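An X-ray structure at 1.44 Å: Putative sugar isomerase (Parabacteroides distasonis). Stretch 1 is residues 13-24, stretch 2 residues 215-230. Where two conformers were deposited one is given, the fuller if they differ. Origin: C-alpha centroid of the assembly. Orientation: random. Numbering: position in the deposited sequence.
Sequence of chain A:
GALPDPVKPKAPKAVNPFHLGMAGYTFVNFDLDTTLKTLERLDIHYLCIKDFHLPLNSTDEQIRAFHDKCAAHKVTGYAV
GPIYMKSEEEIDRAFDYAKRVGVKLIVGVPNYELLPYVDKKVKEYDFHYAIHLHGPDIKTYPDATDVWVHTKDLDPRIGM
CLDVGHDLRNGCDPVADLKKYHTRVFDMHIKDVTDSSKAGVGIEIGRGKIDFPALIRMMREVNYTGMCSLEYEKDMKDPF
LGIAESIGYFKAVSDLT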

ATOM      1  N   LYS A  13      -2.936 -16.911  -2.828  1.00 15.64           N
ATOM      2  CA  LYS A  13      -2.440 -15.854  -3.713  1.00 16.07           C
ATOM      3  C   LYS A  13      -2.039 -16.414  -5.071  1.00 17.33           C
ATOM      4  O   LYS A  13      -1.477 -17.505  -5.153  1.00 18.40           O
ATOM      5  N   ALA A  14      -2.368 -15.655  -6.118  1.00 16.31           N
ATOM      6  CA  ALA A  14      -2.042 -16.044  -7.495  1.00 16.78           C
ATOM      7  C   ALA A  14      -0.538 -16.185  -7.700  1.00 19.68           C
ATOM      8  O   ALA A  14       0.268 -15.547  -7.020  1.00 20.46           O
ATOM      9  N   VAL A  15      -0.181 -17.104  -8.598  1.00 20.56           N
ATOM     10  CA  VAL A  15       1.217 -17.328  -8.997  1.00 22.90           C
ATOM     11  C   VAL A  15       1.560 -16.402 -10.130  1.00 21.21           C
ATOM     12  O   VAL A  15       0.756 -16.227 -11.039  1.00 25.64           O
ATOM     13  N   ASN A  16       2.722 -15.750 -10.038  1.00 17.28           N
ATOM     14  CA  ASN A  16       3.167 -14.831 -11.087  1.00 17.05           C
ATOM     15  C   ASN A  16       4.588 -15.144 -11.475  1.00 16.50           C
ATOM     16  O   ASN A  16       5.382 -15.574 -10.659  1.00 16.15           O
ATOM     17  N   PRO A  17       4.925 -14.974 -12.750  1.00 15.72           N
ATOM     18  CA  PRO A  17       6.285 -15.321 -13.225  1.00 15.56           C
ATOM     19  C   PRO A  17       7.377 -14.283 -12.962  1.00 16.92           C
ATOM     20  O   PRO A  17       8.578 -14.583 -13.092  1.00 15.55           O
ATOM     21  N   PHE A  18       6.936 -13.048 -12.754  1.00 15.40           N
ATOM     22  CA  PHE A  18       7.804 -11.922 -12.525  1.00 12.92           C
ATOM     23  C   PHE A  18       8.211 -11.797 -11.048  1.00 16.40           C
ATOM     24  O   PHE A  18       7.600 -12.390 -10.171  1.00 18.56           O
ATOM     25  N   HIS A  19       9.206 -10.959 -10.797  1.00 16.64           N
ATOM     26  CA  HIS A  19       9.698 -10.682  -9.455  1.00 17.10           C
ATOM     27  C   HIS A  19       9.551  -9.179  -9.158  1.00 17.07           C
ATOM     28  O   HIS A  19       9.914  -8.327  -9.963  1.00 18.65           O
ATOM     29  N   LEU A  20       9.048  -8.840  -7.981  1.00 13.57           N
ATOM     30  CA  LEU A  20       8.912  -7.478  -7.522  1.00 12.53           C
ATOM     31  C   LEU A  20      10.265  -6.931  -7.042  1.00 12.75           C
ATOM     32  O   LEU A  20      10.953  -7.529  -6.199  1.00 13.46           O
ATOM     33  N   GLY A  21      10.619  -5.753  -7.557  1.00 12.81           N
ATOM     34  CA  GLY A  21      11.848  -5.085  -7.131  1.00 13.01           C
ATOM     35  C   GLY A  21      11.670  -3.598  -6.975  1.00 13.35           C
ATOM     36  O   GLY A  21      10.558  -3.055  -7.080  1.00 12.26           O
HETATM   37  N   MSE A  22      12.784  -2.931  -6.687  0.50 12.61           N
HETATM   38  CA  MSE A  22      12.836  -1.484  -6.639  0.50 13.22           C
HETATM   39  C   MSE A  22      13.930  -0.970  -7.562  0.50 11.67           C
HETATM   40  O   MSE A  22      15.044  -1.439  -7.584  0.50 14.08           O
ATOM     41  N   ALA A  23      13.537   0.073  -8.278  1.00 12.27           N
ATOM     42  CA  ALA A  23      14.429   0.796  -9.164  1.00 12.38           C
ATOM     43  C   ALA A  23      15.200   1.788  -8.241  1.00 12.62           C
ATOM     44  O   ALA A  23      14.594   2.404  -7.338  1.00 13.68           O
ATOM     45  N   GLY A  24      16.517   1.933  -8.439  1.00 13.13           N
ATOM     46  CA  GLY A  24      17.306   2.725  -7.510  1.00 12.26           C
ATOM     47  C   GLY A  24      16.968   4.216  -7.487  1.00 11.25           C
ATOM     48  O   GLY A  24      17.090   4.852  -6.407  1.00 13.95           O
ATOM     49  N   LEU A 215      -1.859  -5.626 -17.089  1.00 15.92           N
ATOM     50  CA  LEU A 215      -0.420  -5.797 -17.134  1.00 14.05           C
ATOM     51  C   LEU A 215      -0.054  -7.162 -16.507  1.00 13.71           C
ATOM     52  O   LEU A 215       0.695  -7.961 -17.080  1.00 14.52           O
ATOM     53  N   ILE A 216      -0.627  -7.441 -15.354  1.00 14.95           N
ATOM     54  CA  ILE A 216      -0.356  -8.708 -14.672  1.00 13.13           C
ATOM     55  C   ILE A 216      -0.819  -9.919 -15.494  1.00 14.07           C
ATOM     56  O   ILE A 216      -0.082 -10.891 -15.654  1.00 16.94           O
ATOM     57  N   ARG A 217      -2.011  -9.840 -16.090  1.00 14.53           N
ATOM     58  CA  ARG A 217      -2.465 -10.920 -16.923  1.00 14.02           C
ATOM     59  C   ARG A 217      -1.556 -11.103 -18.128  1.00 15.86           C
ATOM     60  O   ARG A 217      -1.278 -12.232 -18.543  1.00 15.39           O
HETATM   61  N   MSE A 218      -1.097  -9.997 -18.709  1.00 14.57           N
HETATM   62  CA  MSE A 218      -0.243 -10.079 -19.876  1.00 13.40           C
HETATM   63  C   MSE A 218       1.128 -10.662 -19.565  1.00 13.64           C
HETATM   64  O   MSE A 218       1.728 -11.396 -20.379  1.00 15.25           O
HETATM   65  N   MSE A 219       1.638 -10.352 -18.394  1.00 13.51           N
HETATM   66  CA  MSE A 219       2.937 -10.913 -17.996  1.00 13.96           C
HETATM   67  C   MSE A 219       2.866 -12.418 -17.842  1.00 15.16           C
HETATM   68  O   MSE A 219       3.816 -13.124 -18.156  1.00 14.01           O
ATOM     69  N   ARG A 220       1.725 -12.874 -17.331  1.00 14.64           N
ATOM     70  CA  ARG A 220       1.468 -14.321 -17.274  1.00 12.58           C
ATOM     71  C   ARG A 220       1.365 -14.890 -18.696  1.00 16.54           C
ATOM     72  O   ARG A 220       1.958 -15.911 -19.009  1.00 17.90           O
ATOM     73  N   GLU A 221       0.647 -14.191 -19.574  1.00 14.92           N
ATOM     74  CA  GLU A 221       0.411 -14.683 -20.932  1.00 16.07           C
ATOM     75  C   GLU A 221       1.719 -14.812 -21.730  1.00 15.13           C
ATOM     76  O   GLU A 221       1.856 -15.806 -22.502  1.00 17.82           O
ATOM     77  N   VAL A 222       2.648 -13.855 -21.581  1.00 14.36           N
ATOM     78  CA  VAL A 222       3.918 -13.912 -22.328  1.00 14.82           C
ATOM     79  C   VAL A 222       5.041 -14.521 -21.515  1.00 17.29           C
ATOM     80  O   VAL A 222       6.175 -14.616 -22.004  1.00 17.68           O
ATOM     81  N   ASN A 223       4.711 -14.958 -20.303  1.00 15.40           N
ATOM     82  CA  ASN A 223       5.666 -15.516 -19.349  1.00 15.77           C
ATOM     83  C   ASN A 223       6.890 -14.610 -19.152  1.00 18.95           C
ATOM     84  O   ASN A 223       8.013 -15.030 -19.316  1.00 17.09           O
ATOM     85  N   TYR A 224       6.643 -13.337 -18.817  1.00 17.89           N
ATOM     86  CA  TYR A 224       7.682 -12.414 -18.374  1.00 15.78           C
ATOM     87  C   TYR A 224       8.290 -12.810 -17.015  1.00 16.26           C
ATOM     88  O   TYR A 224       7.619 -12.784 -15.984  1.00 16.18           O
ATOM     89  N   THR A 225       9.580 -13.173 -17.013  1.00 15.38           N
ATOM     90  CA  THR A 225      10.228 -13.691 -15.814  1.00 15.46           C
ATOM     91  C   THR A 225      11.270 -12.723 -15.248  1.00 15.03           C
ATOM     92  O   THR A 225      12.032 -13.087 -14.348  1.00 18.09           O
ATOM     93  N   GLY A 226      11.278 -11.505 -15.772  1.00 13.94           N
ATOM     94  CA  GLY A 226      12.118 -10.463 -15.223  1.00 14.26           C
ATOM     95  C   GLY A 226      11.508  -9.783 -14.037  1.00 15.17           C
ATOM     96  O   GLY A 226      10.583 -10.294 -13.372  1.00 16.51           O
HETATM   97  N   MSE A 227      12.099  -8.633 -13.721  0.70 13.71           N
HETATM   98  CA  MSE A 227      11.716  -7.870 -12.556  0.70 13.93           C
HETATM   99  C   MSE A 227      10.786  -6.744 -12.995  0.70 14.40           C
HETATM  100  O   MSE A 227      10.882  -6.174 -14.060  0.70 13.49           O
ATOM    101  N   CYS A 228       9.861  -6.447 -12.078  0.50 11.00           N
ATOM    102  CA  CYS A 228       8.937  -5.313 -12.159  0.50 13.15           C
ATOM    103  C   CYS A 228       9.433  -4.485 -10.982  0.50 12.32           C
ATOM    104  O   CYS A 228       9.225  -4.860  -9.829  0.50 12.56           O
ATOM    105  N   SER A 229      10.125  -3.394 -11.308  1.00 12.57           N
ATOM    106  CA  SER A 229      10.857  -2.562 -10.362  1.00 12.23           C
ATOM    107  C   SER A 229      10.175  -1.213 -10.212  1.00 12.00           C
ATOM    108  O   SER A 229       9.952  -0.488 -11.191  1.00 12.83           O
ATOM    109  N   LEU A 230       9.734  -0.915  -8.991  1.00 12.91           N
ATOM    110  CA  LEU A 230       9.055   0.336  -8.759  1.00 13.95           C
ATOM    111  C   LEU A 230       9.975   1.514  -8.854  1.00 13.39           C
ATOM    112  O   LEU A 230      10.999   1.586  -8.192  1.00 12.71           O
TER

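Stretch 2 enters as a helix, turns, and leaves as a strand that pairs in parallel with the strand of stretch 1. Leu 215, Arg 217 and Met 218 make no contact with stretch 1.

Ile 216 (chi1 m, chi2 m) points sideways, but its end reaches in. Its CD1 lies 3.2 Å from CE2 of Phe 18, a tight apolar contact. Its backbone O accepts a bond from water 1 (2.9 Å to the water O). The same water donates to OD1 of Asn 16 at 3.0 Å from its O, and so links helix and loop.

Met 219, a selenomethionine, points toward stretch 1 with rotamers m, t, m. Its CE sits 3.5 Å from CD2 of Phe 18, oblique to the ring.

Arg 220 (m, t, t) starts sideways and extends to the loop. NE and NH2 both donate to OD1 of Asn 16, at 2.9 and 3.0 Å. The oxygen lies at the guanidinium edge, near its plane, so one acceptor serves two donors. NH2 of Arg 220 is also 3.3 Å from CB of Ala 14.

Asn 223 has positive phi and closes the helix in a Schellman motif. Its side chain is t, and OD1 comes 3.5 Å from CB of Pro 17. The CA-to-CB bond of Pro 17 points toward stretch 2, and CG of Pro 17 meets the backbone O of Tyr 224 at 3.3 Å.

Tyr 224 (chi1 t) places CD2 3.9 Å from CB of Phe 18. Its OH donates to O of Met 227 at 2.7 Å, within its own stretch. Water 2 donates to O of Thr 225 (2.8 Å from the water O) and lies 2.6 Å, again from its O, from NE2 of His 19.

Gly 226 has no side chain; its O accepts from N of His 19 at 3.0 Å. Met 227, also selenomethionine, is m, p, t. It shares a sheet face with His 19 (chi1 m), its SE 4.0 Å from CD2 of that ring.

Cys 228 (m) lies on the other face, with Leu 20. Its SG sits over one face of the Phe 18 ring (chi1 p), 3.4 Å from CD1.

Ser 229 (m) is on the His 19 face, paired with Gly 21. A CB on that glycine would clash with OG of Ser 229.

Leu 230 (t, p) ends the stretch, its CB 3.9 Å from SE of Met 22, a selenomethionine (t, p, p).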

ATOM      1  CB  LYS A  13      -1.266 -15.134  -3.114  1.00 16.22           C
ATOM      2  CG  LYS A  13      -1.650 -14.419  -1.836  1.00 17.33           C
ATOM      3  CD  LYS A  13      -0.510 -13.736  -1.136  1.00 15.73           C
ATOM      4  CE  LYS A  13      -1.004 -12.976   0.059  1.00 18.71           C
ATOM      5  NZ  LYS A  13       0.118 -12.306   0.731  1.00 18.85           N
ATOM      6  CB  ALA A  14      -2.657 -15.049  -8.498  1.00 14.82           C
ATOM      7  CB  VAL A  15       1.426 -18.812  -9.435  1.00 21.98           C
ATOM      8  CG1 VAL A  15       2.832 -19.051  -9.973  1.00 27.98           C
ATOM      9  CG2 VAL A  15       1.105 -19.750  -8.261  1.00 25.29           C
ATOM     10  CB  ASN A  16       3.120 -13.386 -10.573  1.00 17.50           C
ATOM     11  CG  ASN A  16       1.695 -12.926 -10.271  1.00 15.65           C
ATOM     12  OD1 ASN A  16       0.890 -12.809 -11.194  1.00 17.22           O
ATOM     13  ND2 ASN A  16       1.377 -12.645  -8.992  1.00 14.07           N
ATOM     14  CB  PRO A  17       6.090 -15.444 -14.729  1.00 16.38           C
ATOM     15  CG  PRO A  17       4.988 -14.471 -15.054  1.00 14.57           C
ATOM     16  CD  PRO A  17       4.036 -14.524 -13.839  1.00 15.74           C
ATOM     17  CB  PHE A  18       7.123 -10.626 -13.032  1.00 16.37           C
ATOM     18  CG  PHE A  18       6.006 -10.169 -12.142  1.00 21.37           C
ATOM     19  CD1 PHE A  18       6.268  -9.524 -10.947  1.00 20.75           C
ATOM     20  CD2 PHE A  18       4.718 -10.428 -12.463  1.00 16.90           C
ATOM     21  CE1 PHE A  18       5.251  -9.147 -10.089  1.00 24.76           C
ATOM     22  CE2 PHE A  18       3.650  -9.989 -11.533  1.00 14.96           C
ATOM     23  CZ  PHE A  18       3.966  -9.378 -10.415  1.00 19.68           C
ATOM     24  CB  HIS A  19      11.148 -11.059  -9.370  1.00 18.66           C
ATOM     25  CG  HIS A  19      11.430 -12.448  -9.836  1.00 18.50           C
ATOM     26  ND1 HIS A  19      11.214 -13.534  -9.025  1.00 24.50           N
ATOM     27  CD2 HIS A  19      11.859 -12.931 -11.032  1.00 21.37           C
ATOM     28  CE1 HIS A  19      11.539 -14.631  -9.690  1.00 23.97           C
ATOM     29  NE2 HIS A  19      11.921 -14.295 -10.909  1.00 25.22           N
ATOM     30  CB  LEU A  20       7.901  -7.420  -6.366  1.00 14.07           C
ATOM     31  CG  LEU A  20       7.601  -6.038  -5.783  1.00 13.82           C
ATOM     32  CD1 LEU A  20       7.108  -5.032  -6.837  1.00 15.99           C
ATOM     33  CD2 LEU A  20       6.518  -6.102  -4.686  1.00 15.03           C
HETATM   34  CB  MSE A  22      13.113  -0.997  -5.215  0.50 12.27           C
HETATM   35  CG  MSE A  22      12.937   0.511  -5.039  0.50 17.19           C
HETATM   36 SE   MSE A  22      11.041   0.790  -4.634  0.38 14.88          SE
HETATM   37  CE  MSE A  22      11.024   0.233  -2.818  0.50  8.96           C
ATOM     38  CB  ALA A  23      13.562   1.565 -10.251  1.00 12.52           C
ATOM     39  CB  LEU A 215       0.260  -4.600 -16.455  1.00 13.23           C
ATOM     40  CG  LEU A 215       1.765  -4.562 -16.522  1.00 14.24           C
ATOM     41  CD1 LEU A 215       2.261  -4.292 -17.996  1.00 18.80           C
ATOM     42  CD2 LEU A 215       2.429  -3.564 -15.511  1.00 19.12           C
ATOM     43  CB  ILE A 216      -1.048  -8.714 -13.326  1.00 16.20           C
ATOM     44  CG1 ILE A 216      -0.297  -7.764 -12.390  1.00 22.67           C
ATOM     45  CG2 ILE A 216      -1.242 -10.149 -12.772  1.00 16.74           C
ATOM     46  CD1 ILE A 216       0.924  -8.283 -11.827  1.00 35.38           C
ATOM     47  CB  ARG A 217      -3.909 -10.685 -17.381  1.00 15.43           C
ATOM     48  CG  ARG A 217      -4.947 -10.871 -16.322  1.00 16.55           C
ATOM     49  CD  ARG A 217      -6.362 -10.709 -16.909  1.00 16.27           C
ATOM     50  NE  ARG A 217      -7.241 -10.267 -15.843  1.00 35.81           N
ATOM     51  CZ  ARG A 217      -7.681  -9.017 -15.681  1.00 32.75           C
ATOM     52  NH1 ARG A 217      -7.431  -8.045 -16.576  1.00 30.51           N
ATOM     53  NH2 ARG A 217      -8.459  -8.764 -14.644  1.00 41.45           N
HETATM   54  CB  MSE A 218      -0.098  -8.712 -20.584  1.00 12.11           C
HETATM   55  CG  MSE A 218       0.632  -8.808 -21.918  1.00 14.12           C
HETATM   56 SE   MSE A 218      -0.125 -10.031 -23.199  0.75 17.87          SE
HETATM   57  CE  MSE A 218      -1.802  -9.119 -23.540  1.00 19.59           C
HETATM   58  CB  MSE A 219       3.514 -10.248 -16.740  1.00 13.40           C
HETATM   59  CG  MSE A 219       3.926  -8.782 -16.948  1.00 11.18           C
HETATM   60 SE   MSE A 219       4.831  -7.979 -15.442  0.75 15.78          SE
HETATM   61  CE  MSE A 219       3.251  -7.807 -14.338  1.00 17.27           C
ATOM     62  CB  ARG A 220       0.203 -14.607 -16.492  1.00 14.90           C
ATOM     63  CG  ARG A 220       0.274 -14.323 -15.027  1.00 14.30           C
ATOM     64  CD  ARG A 220      -1.091 -14.436 -14.381  1.00 16.92           C
ATOM     65  NE  ARG A 220      -1.059 -13.900 -13.024  1.00 16.18           N
ATOM     66  CZ  ARG A 220      -2.147 -13.595 -12.353  1.00 17.15           C
ATOM     67  NH1 ARG A 220      -3.332 -13.816 -12.922  1.00 21.43           N
ATOM     68  NH2 ARG A 220      -2.047 -13.091 -11.115  1.00 16.81           N
ATOM     69  CB  GLU A 221      -0.631 -13.800 -21.643  1.00 20.25           C
ATOM     70  CG  GLU A 221      -0.737 -14.026 -23.129  1.00 18.04           C
ATOM     71  CD  GLU A 221      -1.748 -13.102 -23.813  1.00 19.57           C
ATOM     72  OE1 GLU A 221      -2.738 -12.694 -23.163  1.00 19.86           O
ATOM     73  OE2 GLU A 221      -1.538 -12.791 -25.018  1.00 24.51           O
ATOM     74  CB  VAL A 222       4.360 -12.491 -22.799  1.00 15.05           C
ATOM     75  CG1 VAL A 222       3.267 -11.820 -23.672  1.00 15.85           C
ATOM     76  CG2 VAL A 222       4.750 -11.634 -21.623  1.00 15.61           C
ATOM     77  CB  ASN A 223       6.045 -16.940 -19.745  1.00 15.52           C
ATOM     78  CG  ASN A 223       6.714 -17.708 -18.624  1.00 19.85           C
ATOM     79  OD1 ASN A 223       6.289 -17.658 -17.455  1.00 21.16           O
ATOM     80  ND2 ASN A 223       7.759 -18.427 -18.976  1.00 23.95           N
ATOM     81  CB  TYR A 224       7.166 -10.959 -18.377  1.00 15.59           C
ATOM     82  CG  TYR A 224       8.210  -9.979 -17.848  1.00 14.62           C
ATOM     83  CD1 TYR A 224       9.324  -9.652 -18.616  1.00 14.82           C
ATOM     84  CD2 TYR A 224       8.051  -9.370 -16.606  1.00 13.98           C
ATOM     85  CE1 TYR A 224      10.301  -8.791 -18.143  1.00 13.97           C
ATOM     86  CE2 TYR A 224       9.020  -8.447 -16.092  1.00 12.99           C
ATOM     87  CZ  TYR A 224      10.173  -8.179 -16.903  1.00 12.28           C
ATOM     88  OH  TYR A 224      11.158  -7.267 -16.482  1.00 13.84           O
ATOM     89  CB  THR A 225      10.862 -15.078 -16.041  1.00 18.17           C
ATOM     90  OG1 THR A 225      11.845 -14.935 -17.048  1.00 19.09           O
ATOM     91  CG2 THR A 225       9.823 -16.135 -16.445  1.00 19.37           C
HETATM   92  CB  MSE A 227      12.895  -7.220 -11.830  0.70 16.20           C
HETATM   93  CG  MSE A 227      13.594  -8.143 -10.845  0.70 19.74           C
HETATM   94 SE   MSE A 227      14.236  -9.750 -11.761  0.53 16.01          SE
HETATM   95  CE  MSE A 227      15.130 -10.551 -10.276  0.70 12.23           C
ATOM     96  CB  CYS A 228       7.487  -5.764 -11.916  0.50 13.89           C
ATOM     97  SG  CYS A 228       6.758  -6.902 -13.066  0.50 15.83           S
ATOM     98  CB  SER A 229      12.286  -2.414 -10.837  1.00 14.49           C
ATOM     99  OG  SER A 229      12.917  -3.663 -10.564  1.00 15.28           O
ATOM    100  CB  LEU A 230       8.338   0.343  -7.374  1.00 13.74           C
ATOM    101  CG  LEU A 230       7.703   1.669  -6.950  1.00 14.51           C
ATOM    102  CD1 LEU A 230       6.563   2.065  -7.850  1.00 16.52           C
ATOM    103  CD2 LEU A 230       7.281   1.649  -5.444  1.00 15.56           C
TER
HETATM  104  O   HOH W   1       1.917 -11.425 -13.688  1.00 28.42           O
HETATM  105  O   HOH W   2      12.784 -15.482 -13.020  1.00 45.35           O